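Local coordinates for protein trilobed Protease (Pyrococcus furiosus, PDB 2GOP) that forms the beta-propeller domain of a trilobed protease, a hydrolase, and probably influences how substrates reach the proteolytic part of the enzyme, at residues F154-T159 / V164-E169; V187-I192 / M213-S218; S85-A90 / L118-F123. All coordinates share one frame; numbering follows the deposited sequence. Where two conformers were deposited one is given.

Contact 1: residues F154-T159 / V164-E169; sequences FWIFDT and VIEEFE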
# COMPACT_ATOMS: atom_id res chain seq x y z
N PHE A 154 -18.07 2.99 -11.42
CA PHE A 154 -19.00 2.20 -10.63
C PHE A 154 -20.19 1.80 -11.52
O PHE A 154 -20.88 2.66 -12.07
CB PHE A 154 -19.51 3.00 -9.43
CG PHE A 154 -18.43 3.38 -8.41
CD1 PHE A 154 -17.44 4.30 -8.73
CD2 PHE A 154 -18.44 2.84 -7.13
CE1 PHE A 154 -16.47 4.66 -7.80
CE2 PHE A 154 -17.47 3.20 -6.21
CZ PHE A 154 -16.49 4.13 -6.55
N TRP A 155 -20.43 0.50 -11.66
CA TRP A 155 -21.59 -0.01 -12.38
C TRP A 155 -22.53 -0.76 -11.43
O TRP A 155 -22.08 -1.60 -10.64
CB TRP A 155 -21.19 -1.01 -13.46
CG TRP A 155 -20.33 -0.53 -14.57
CD1 TRP A 155 -20.73 -0.04 -15.76
CD2 TRP A 155 -18.89 -0.63 -14.64
NE1 TRP A 155 -19.64 0.23 -16.56
CE2 TRP A 155 -18.50 -0.13 -15.90
CE3 TRP A 155 -17.90 -1.06 -13.75
CZ2 TRP A 155 -17.16 -0.05 -16.29
CZ3 TRP A 155 -16.57 -0.99 -14.15
CH2 TRP A 155 -16.22 -0.48 -15.40
N ILE A 156 -23.82 -0.48 -11.52
CA ILE A 156 -24.83 -1.34 -10.91
C ILE A 156 -25.50 -2.11 -12.03
O ILE A 156 -26.10 -1.53 -12.93
CB ILE A 156 -25.87 -0.55 -10.11
CG1 ILE A 156 -25.18 0.25 -8.99
CG2 ILE A 156 -26.90 -1.48 -9.49
CD1 ILE A 156 -26.17 0.96 -8.06
N PHE A 157 -25.33 -3.43 -12.00
CA PHE A 157 -25.95 -4.30 -12.97
C PHE A 157 -27.12 -5.03 -12.33
O PHE A 157 -27.05 -5.48 -11.19
CB PHE A 157 -24.93 -5.32 -13.50
CG PHE A 157 -25.42 -6.07 -14.70
CD1 PHE A 157 -25.22 -5.56 -15.98
CD2 PHE A 157 -26.11 -7.27 -14.56
CE1 PHE A 157 -25.69 -6.25 -17.08
CE2 PHE A 157 -26.59 -7.95 -15.67
CZ PHE A 157 -26.37 -7.44 -16.92
N ASP A 158 -28.21 -5.14 -13.09
CA ASP A 158 -29.44 -5.76 -12.63
C ASP A 158 -29.62 -7.07 -13.38
O ASP A 158 -29.74 -7.08 -14.60
CB ASP A 158 -30.60 -4.81 -12.93
CG ASP A 158 -31.96 -5.40 -12.57
OD1 ASP A 158 -32.03 -6.46 -11.91
OD2 ASP A 158 -32.98 -4.79 -12.97
N THR A 159 -29.63 -8.18 -12.64
CA THR A 159 -29.80 -9.50 -13.27
C THR A 159 -31.23 -9.76 -13.77
O THR A 159 -31.45 -10.62 -14.62
CB THR A 159 -29.39 -10.64 -12.31
OG1 THR A 159 -30.25 -10.65 -11.17
CG2 THR A 159 -27.95 -10.48 -11.88
N VAL A 164 -26.99 -2.74 -17.27
CA VAL A 164 -26.46 -1.75 -16.33
C VAL A 164 -27.54 -0.71 -16.13
O VAL A 164 -28.06 -0.17 -17.10
CB VAL A 164 -25.18 -1.04 -16.87
CG1 VAL A 164 -24.75 0.07 -15.93
CG2 VAL A 164 -24.05 -2.03 -17.06
N ILE A 165 -27.90 -0.45 -14.87
CA ILE A 165 -28.99 0.49 -14.55
C ILE A 165 -28.47 1.79 -13.95
O ILE A 165 -29.16 2.80 -13.99
CB ILE A 165 -30.06 -0.13 -13.61
CG1 ILE A 165 -29.44 -0.76 -12.37
CG2 ILE A 165 -30.89 -1.17 -14.38
CD1 ILE A 165 -30.45 -1.15 -11.31
N GLU A 166 -27.28 1.74 -13.36
CA GLU A 166 -26.59 2.93 -12.88
C GLU A 166 -25.10 2.80 -13.20
O GLU A 166 -24.55 1.70 -13.20
CB GLU A 166 -26.80 3.12 -11.37
CG GLU A 166 -28.13 3.80 -10.99
CD GLU A 166 -29.16 2.87 -10.35
OE1 GLU A 166 -28.82 1.72 -10.02
OE2 GLU A 166 -30.32 3.32 -10.15
N GLU A 167 -24.48 3.94 -13.47
CA GLU A 167 -23.06 4.00 -13.79
C GLU A 167 -22.55 5.40 -13.42
O GLU A 167 -23.16 6.40 -13.79
CB GLU A 167 -22.83 3.69 -15.27
CG GLU A 167 -21.40 4.00 -15.77
CD GLU A 167 -21.05 3.32 -17.08
OE1 GLU A 167 -21.94 2.80 -17.77
OE2 GLU A 167 -19.85 3.32 -17.43
N PHE A 168 -21.47 5.48 -12.66
CA PHE A 168 -20.85 6.78 -12.38
C PHE A 168 -19.36 6.65 -12.20
O PHE A 168 -18.83 5.55 -12.02
CB PHE A 168 -21.49 7.47 -11.17
CG PHE A 168 -21.34 6.72 -9.87
CD1 PHE A 168 -20.29 7.00 -9.01
CD2 PHE A 168 -22.28 5.77 -9.49
CE1 PHE A 168 -20.16 6.33 -7.81
CE2 PHE A 168 -22.16 5.09 -8.30
CZ PHE A 168 -21.10 5.38 -7.45
N GLU A 169 -18.69 7.79 -12.26
CA GLU A 169 -17.25 7.85 -12.14
C GLU A 169 -16.84 8.65 -10.92
O GLU A 169 -17.49 9.63 -10.55
CB GLU A 169 -16.65 8.46 -13.41
CG GLU A 169 -16.77 7.56 -14.63
CD GLU A 169 -16.09 8.12 -15.86
OE1 GLU A 169 -15.76 9.33 -15.87
OE2 GLU A 169 -15.90 7.35 -16.83
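Strands 154-158 and 164-169 run antiparallel at 162° with their axes 4.6 Å apart, joined by bonds such as Phe154 N to Phe168 O at 2.7 Å. They make the outer hairpin of one blade of a seven-bladed beta-propeller. A classic beta bulge shifts the register: Ile165 and Glu166 both stand opposite Ile156, whose O takes the N-H of Ile165 at 2.9 Å and, weakly, that of Glu166. On the face packed against strand 182-188 of the next blade, the rings of Phe154 and Phe168 lie nearly parallel (planes 8° apart) but slid, with Phe168 CE1 above the rim of the Phe154 ring and Phe154 CB 3.6 Å from the Phe168 centroid, a CH-pi contact. Phe168 reaches this place with CG between its backbone N and carbonyl carbon (chi1 62°). On the other face Trp155 and Phe157 pack on strand 96-103 of the preceding blade. Here Val164 puts CG1 at the edge of the indole and CG2 3.9 Å from Phe157 CD1. Glu167 lies extended alongside Trp155, and its OE2, salt-bridged to Lys124, ends 3.2 Å from Trp155 NE1.

Contact 2: residues V187-I192 / M213-S218; sequences VPHREI and MFEKVS
Lys216 stretches across the His189 ring to reach Glu191, so the contact can be followed along one lysine chain. CG lies anti to the backbone N (chi1 -164°), and the torsions beyond it are extended, which carries the amine well past the imidazole. Lys216 CB comes first, 4.0 Å from His189 ND1. Lys216 CG then stands over one face of the ring, 3.9 Å from its centroid and displaced toward the rim, in a CH-pi contact. CD passes on to the carboxylate of Glu191, lying at similar distances from both oxygens, and Lys216 CE closes to 3.2 Å from Glu191 OE1. At the tip, Lys216 NZ makes a salt bridge to Glu191 OE1 at 2.8 Å, arriving on the syn side and 24° out of the carboxylate plane; the lysine also has a cation-pi contact with Phe199. The other oxygen, Glu191 OE2, takes the N-H of His189 NE2 at 3.0 Å, the carboxylate sitting at the ring's edge. His189 ND1 bonds to Asp201 OD1, so both ring nitrogens face acidic side chains, which would probably stabilise a charged imidazolium. Glu215 adds a third carboxylate, its OE2 3.0 Å from His189 CE1, while its OE1 is salt-bridged to Lys212. Replacing His189 by an alanine removes the flat surface under the Lys216 chain and would probably leave Asp201 OD1 one partner short and Glu191 OE2 without its N-H donor, the Glu191 carboxylate freer to turn. His189 centres an inverse gamma turn as the chain leaves strand 182-188, and Lys216 and Val217 both stand opposite Trp200 in a G1 beta bulge. The polar network thus joins the segment leaving the second strand of a propeller blade to the bulge in its fourth, at the protein surface.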
# COMPACT_ATOMS: atom_id res chain seq x y z
N VAL A 187 -13.63 8.24 -1.48
CA VAL A 187 -12.86 9.01 -2.45
C VAL A 187 -11.65 9.61 -1.74
O VAL A 187 -11.79 10.21 -0.67
CB VAL A 187 -13.73 10.14 -3.07
CG1 VAL A 187 -12.97 10.92 -4.13
CG2 VAL A 187 -15.00 9.54 -3.67
N PRO A 188 -10.44 9.47 -2.32
CA PRO A 188 -9.28 10.04 -1.64
C PRO A 188 -9.42 11.55 -1.50
O PRO A 188 -9.82 12.22 -2.45
CB PRO A 188 -8.12 9.71 -2.58
CG PRO A 188 -8.60 8.56 -3.39
CD PRO A 188 -10.06 8.80 -3.57
N HIS A 189 -9.14 12.08 -0.32
CA HIS A 189 -9.15 13.51 -0.11
C HIS A 189 -7.78 14.03 -0.53
O HIS A 189 -6.84 14.09 0.27
CB HIS A 189 -9.48 13.86 1.34
CG HIS A 189 -9.61 15.33 1.58
ND1 HIS A 189 -10.82 15.98 1.56
CD2 HIS A 189 -8.68 16.27 1.83
CE1 HIS A 189 -10.63 17.27 1.80
NE2 HIS A 189 -9.33 17.47 1.96
N ARG A 190 -7.69 14.38 -1.81
CA ARG A 190 -6.48 14.91 -2.46
C ARG A 190 -5.77 16.02 -1.67
O ARG A 190 -4.56 15.98 -1.49
CB ARG A 190 -6.88 15.51 -3.82
CG ARG A 190 -5.77 15.54 -4.87
CD ARG A 190 -6.03 14.48 -5.92
NE ARG A 190 -7.33 14.71 -6.56
CZ ARG A 190 -8.12 13.76 -7.07
NH1 ARG A 190 -7.76 12.47 -7.04
NH2 ARG A 190 -9.28 14.10 -7.63
N GLU A 191 -6.58 16.95 -1.17
CA GLU A 191 -6.23 18.36 -0.91
C GLU A 191 -4.83 18.93 -1.25
O GLU A 191 -3.84 18.22 -1.43
CB GLU A 191 -6.65 18.77 0.51
CG GLU A 191 -5.80 18.26 1.66
CD GLU A 191 -6.28 18.80 3.00
OE1 GLU A 191 -5.59 18.57 4.02
OE2 GLU A 191 -7.34 19.47 3.04
N ILE A 192 -4.79 20.26 -1.29
CA ILE A 192 -3.69 21.03 -1.86
C ILE A 192 -2.78 21.60 -0.76
O ILE A 192 -2.18 22.67 -0.92
CB ILE A 192 -4.25 22.21 -2.72
CG1 ILE A 192 -5.45 21.76 -3.57
CG2 ILE A 192 -3.16 22.79 -3.63
CD1 ILE A 192 -6.20 22.92 -4.22
N MET A 213 -20.96 11.89 4.02
CA MET A 213 -21.08 11.39 5.40
C MET A 213 -19.88 11.80 6.23
O MET A 213 -20.02 12.16 7.42
CB MET A 213 -21.24 9.87 5.41
CG MET A 213 -22.63 9.39 4.99
SD MET A 213 -22.80 7.59 5.05
CE MET A 213 -22.89 7.27 6.79
N PHE A 214 -18.69 11.75 5.62
CA PHE A 214 -17.45 12.06 6.33
C PHE A 214 -16.53 12.90 5.46
O PHE A 214 -16.36 12.61 4.28
CB PHE A 214 -16.74 10.77 6.76
CG PHE A 214 -17.54 9.95 7.72
CD1 PHE A 214 -17.62 10.32 9.05
CD2 PHE A 214 -18.23 8.82 7.30
CE1 PHE A 214 -18.36 9.57 9.95
CE2 PHE A 214 -18.98 8.07 8.19
CZ PHE A 214 -19.05 8.45 9.51
N GLU A 215 -15.94 13.92 6.07
CA GLU A 215 -15.03 14.85 5.40
C GLU A 215 -13.61 14.70 5.93
O GLU A 215 -13.38 14.81 7.13
CB GLU A 215 -15.52 16.29 5.62
CG GLU A 215 -14.55 17.37 5.17
CD GLU A 215 -14.25 17.32 3.69
OE1 GLU A 215 -15.09 16.83 2.90
OE2 GLU A 215 -13.16 17.79 3.31
N LYS A 216 -12.65 14.44 5.04
CA LYS A 216 -11.24 14.33 5.40
C LYS A 216 -11.01 13.50 6.67
O LYS A 216 -10.59 14.02 7.71
CB LYS A 216 -10.63 15.73 5.55
CG LYS A 216 -9.12 15.72 5.54
CD LYS A 216 -8.56 17.09 5.94
CE LYS A 216 -7.09 16.98 6.31
NZ LYS A 216 -6.52 18.31 6.65
N VAL A 217 -11.30 12.21 6.56
CA VAL A 217 -11.13 11.27 7.65
C VAL A 217 -10.04 10.29 7.24
O VAL A 217 -9.84 10.05 6.05
CB VAL A 217 -12.46 10.55 7.98
CG1 VAL A 217 -13.46 11.54 8.60
CG2 VAL A 217 -13.05 9.87 6.72
N SER A 218 -9.33 9.74 8.21
CA SER A 218 -8.24 8.81 7.93
C SER A 218 -8.71 7.35 7.92
O SER A 218 -7.96 6.44 8.24
CB SER A 218 -7.12 9.00 8.95
OG SER A 218 -7.64 9.10 10.26

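Contact 3: residues S85-A90 / L118-F123; sequences SEIWVA and LLIVGF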
# COMPACT_ATOMS: atom_id res chain seq x y z
N SER A 85 -10.82 -7.49 -18.71
CA SER A 85 -11.39 -8.36 -17.69
C SER A 85 -12.89 -8.35 -17.89
O SER A 85 -13.48 -7.30 -18.07
CB SER A 85 -11.08 -7.83 -16.29
OG SER A 85 -9.76 -7.34 -16.23
N GLU A 86 -13.50 -9.52 -17.83
CA GLU A 86 -14.92 -9.62 -18.08
C GLU A 86 -15.63 -10.05 -16.82
O GLU A 86 -15.14 -10.92 -16.11
CB GLU A 86 -15.19 -10.64 -19.17
CG GLU A 86 -14.37 -10.44 -20.43
CD GLU A 86 -14.34 -11.69 -21.26
OE1 GLU A 86 -15.25 -12.52 -21.11
OE2 GLU A 86 -13.39 -11.85 -22.04
N ILE A 87 -16.77 -9.43 -16.55
CA ILE A 87 -17.65 -9.90 -15.50
C ILE A 87 -18.72 -10.81 -16.12
O ILE A 87 -19.31 -10.48 -17.15
CB ILE A 87 -18.30 -8.75 -14.73
CG1 ILE A 87 -17.22 -7.88 -14.07
CG2 ILE A 87 -19.27 -9.28 -13.67
CD1 ILE A 87 -16.21 -8.63 -13.18
N TRP A 88 -18.92 -11.96 -15.48
CA TRP A 88 -19.86 -12.98 -15.89
C TRP A 88 -20.83 -13.26 -14.75
O TRP A 88 -20.52 -13.01 -13.58
CB TRP A 88 -19.12 -14.28 -16.21
CG TRP A 88 -18.46 -14.30 -17.54
CD1 TRP A 88 -17.43 -13.52 -17.95
CD2 TRP A 88 -18.77 -15.17 -18.63
NE1 TRP A 88 -17.08 -13.84 -19.24
CE2 TRP A 88 -17.90 -14.85 -19.68
CE3 TRP A 88 -19.72 -16.18 -18.83
CZ2 TRP A 88 -17.94 -15.50 -20.91
CZ3 TRP A 88 -19.76 -16.82 -20.05
CH2 TRP A 88 -18.87 -16.48 -21.07
N VAL A 89 -21.98 -13.81 -15.10
CA VAL A 89 -22.92 -14.34 -14.12
C VAL A 89 -23.38 -15.73 -14.56
O VAL A 89 -23.80 -15.91 -15.70
CB VAL A 89 -24.13 -13.39 -13.95
CG1 VAL A 89 -25.13 -13.98 -12.96
CG2 VAL A 89 -23.65 -12.01 -13.47
N ALA A 90 -23.28 -16.70 -13.66
CA ALA A 90 -23.76 -18.05 -13.88
C ALA A 90 -24.99 -18.30 -13.03
O ALA A 90 -25.05 -17.93 -11.85
CB ALA A 90 -22.68 -19.07 -13.53
N LEU A 118 -25.94 -6.13 -8.72
CA LEU A 118 -24.52 -6.42 -8.63
C LEU A 118 -23.72 -5.12 -8.77
O LEU A 118 -23.89 -4.37 -9.75
CB LEU A 118 -24.19 -7.42 -9.73
CG LEU A 118 -22.85 -8.15 -9.77
CD1 LEU A 118 -22.55 -8.89 -8.46
CD2 LEU A 118 -22.86 -9.11 -10.96
N LEU A 119 -22.88 -4.82 -7.78
CA LEU A 119 -22.00 -3.65 -7.80
C LEU A 119 -20.63 -4.05 -8.33
O LEU A 119 -19.95 -4.90 -7.74
CB LEU A 119 -21.83 -3.04 -6.41
CG LEU A 119 -20.86 -1.82 -6.34
CD1 LEU A 119 -21.41 -0.65 -7.17
CD2 LEU A 119 -20.59 -1.41 -4.89
N ILE A 120 -20.23 -3.43 -9.44
CA ILE A 120 -18.92 -3.61 -10.03
C ILE A 120 -18.15 -2.30 -9.97
O ILE A 120 -18.65 -1.25 -10.41
CB ILE A 120 -19.03 -4.03 -11.52
CG1 ILE A 120 -19.94 -5.26 -11.67
CG2 ILE A 120 -17.64 -4.32 -12.12
CD1 ILE A 120 -20.58 -5.37 -13.01
N VAL A 121 -16.94 -2.35 -9.42
CA VAL A 121 -16.05 -1.19 -9.42
C VAL A 121 -14.75 -1.53 -10.17
O VAL A 121 -14.16 -2.59 -9.98
CB VAL A 121 -15.77 -0.68 -7.98
CG1 VAL A 121 -14.91 0.57 -8.02
CG2 VAL A 121 -17.08 -0.42 -7.24
N GLY A 122 -14.34 -0.64 -11.06
CA GLY A 122 -13.22 -0.91 -11.92
C GLY A 122 -12.85 0.26 -12.82
O GLY A 122 -13.22 1.41 -12.55
N PHE A 123 -12.12 -0.06 -13.88
CA PHE A 123 -11.58 0.94 -14.78
C PHE A 123 -12.01 0.65 -16.20
O PHE A 123 -11.84 -0.47 -16.70
CB PHE A 123 -10.06 0.98 -14.65
CG PHE A 123 -9.61 1.45 -13.30
CD1 PHE A 123 -9.47 0.54 -12.25
CD2 PHE A 123 -9.39 2.79 -13.06
CE1 PHE A 123 -9.09 0.97 -11.00
CE2 PHE A 123 -9.00 3.23 -11.81
CZ PHE A 123 -8.84 2.32 -10.78
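Trp88 NE1 donates to Glu86 OE1 at 2.9 Å on one side of strand 85-90, while Ile87 and Val89, alternating with them, turn the other way to meet Leu118 and Ile120. The indole bond is nearly straight (167°); the acceptor lies close to the ring plane of Trp88, and Glu86 OE1 is approached on its anti side. The indole also has a cation-pi contact with Arg77. Across the contact everything is apolar. The two strand axes run at 167° to each other and come no closer than 10.1 Å, too far for backbone pairing, so the side chains alone bridge them. This is the face-to-face packing of adjacent blades in a beta-propeller: strand 84-91 is the third of its blade, strand 117-123 the second of the next. Val89 and Leu118 meet tip to tip, with Val89 CG2 3.9 Å from Leu118 CD2. That same methyl of Leu118 lies a looser 4.5 Å from Ile87 CG2, so it serves both Val89 and Ile87. Ile87 and Ile120 overlap flank to flank, their chains running opposite ways, Ile87 CG1 against Ile120 CG2 at 4.1 Å and Ile87 CG2 against Ile120 CD1 at 4.2 Å. Ile120 holds CG2 anti to the backbone N and CG1 beside it (chi1 -53°), which presents both of its branches to Ile87. Ile106 of strand 105-111 touches both isoleucines, and Trp155 packs on Ile120.

The contacts follow the ring of blades: contact 3 joins the second blade to the third, contact 1 lies within the third, and contact 2 within the fourth. Contacts 1 and 3 adjoin, centres 10 Å apart, because strands 117-123 and 151-158 are neighbours in one sheet; Phe157 O lies 2.8 Å from Leu118 N and Trp155 N 2.8 Å from Ile120 O, both probable hydrogen bonds. Contact 2 touches neither: its centre is 24 Å from that of contact 1, nearest atoms about 6 Å apart, and 27 Å from contact 3's. Phe154 and Ile156 pack on strand 182-188, whose end leads into His189. Each blade uses four consecutive strands, none combining both chain ends: the open Velcro topology.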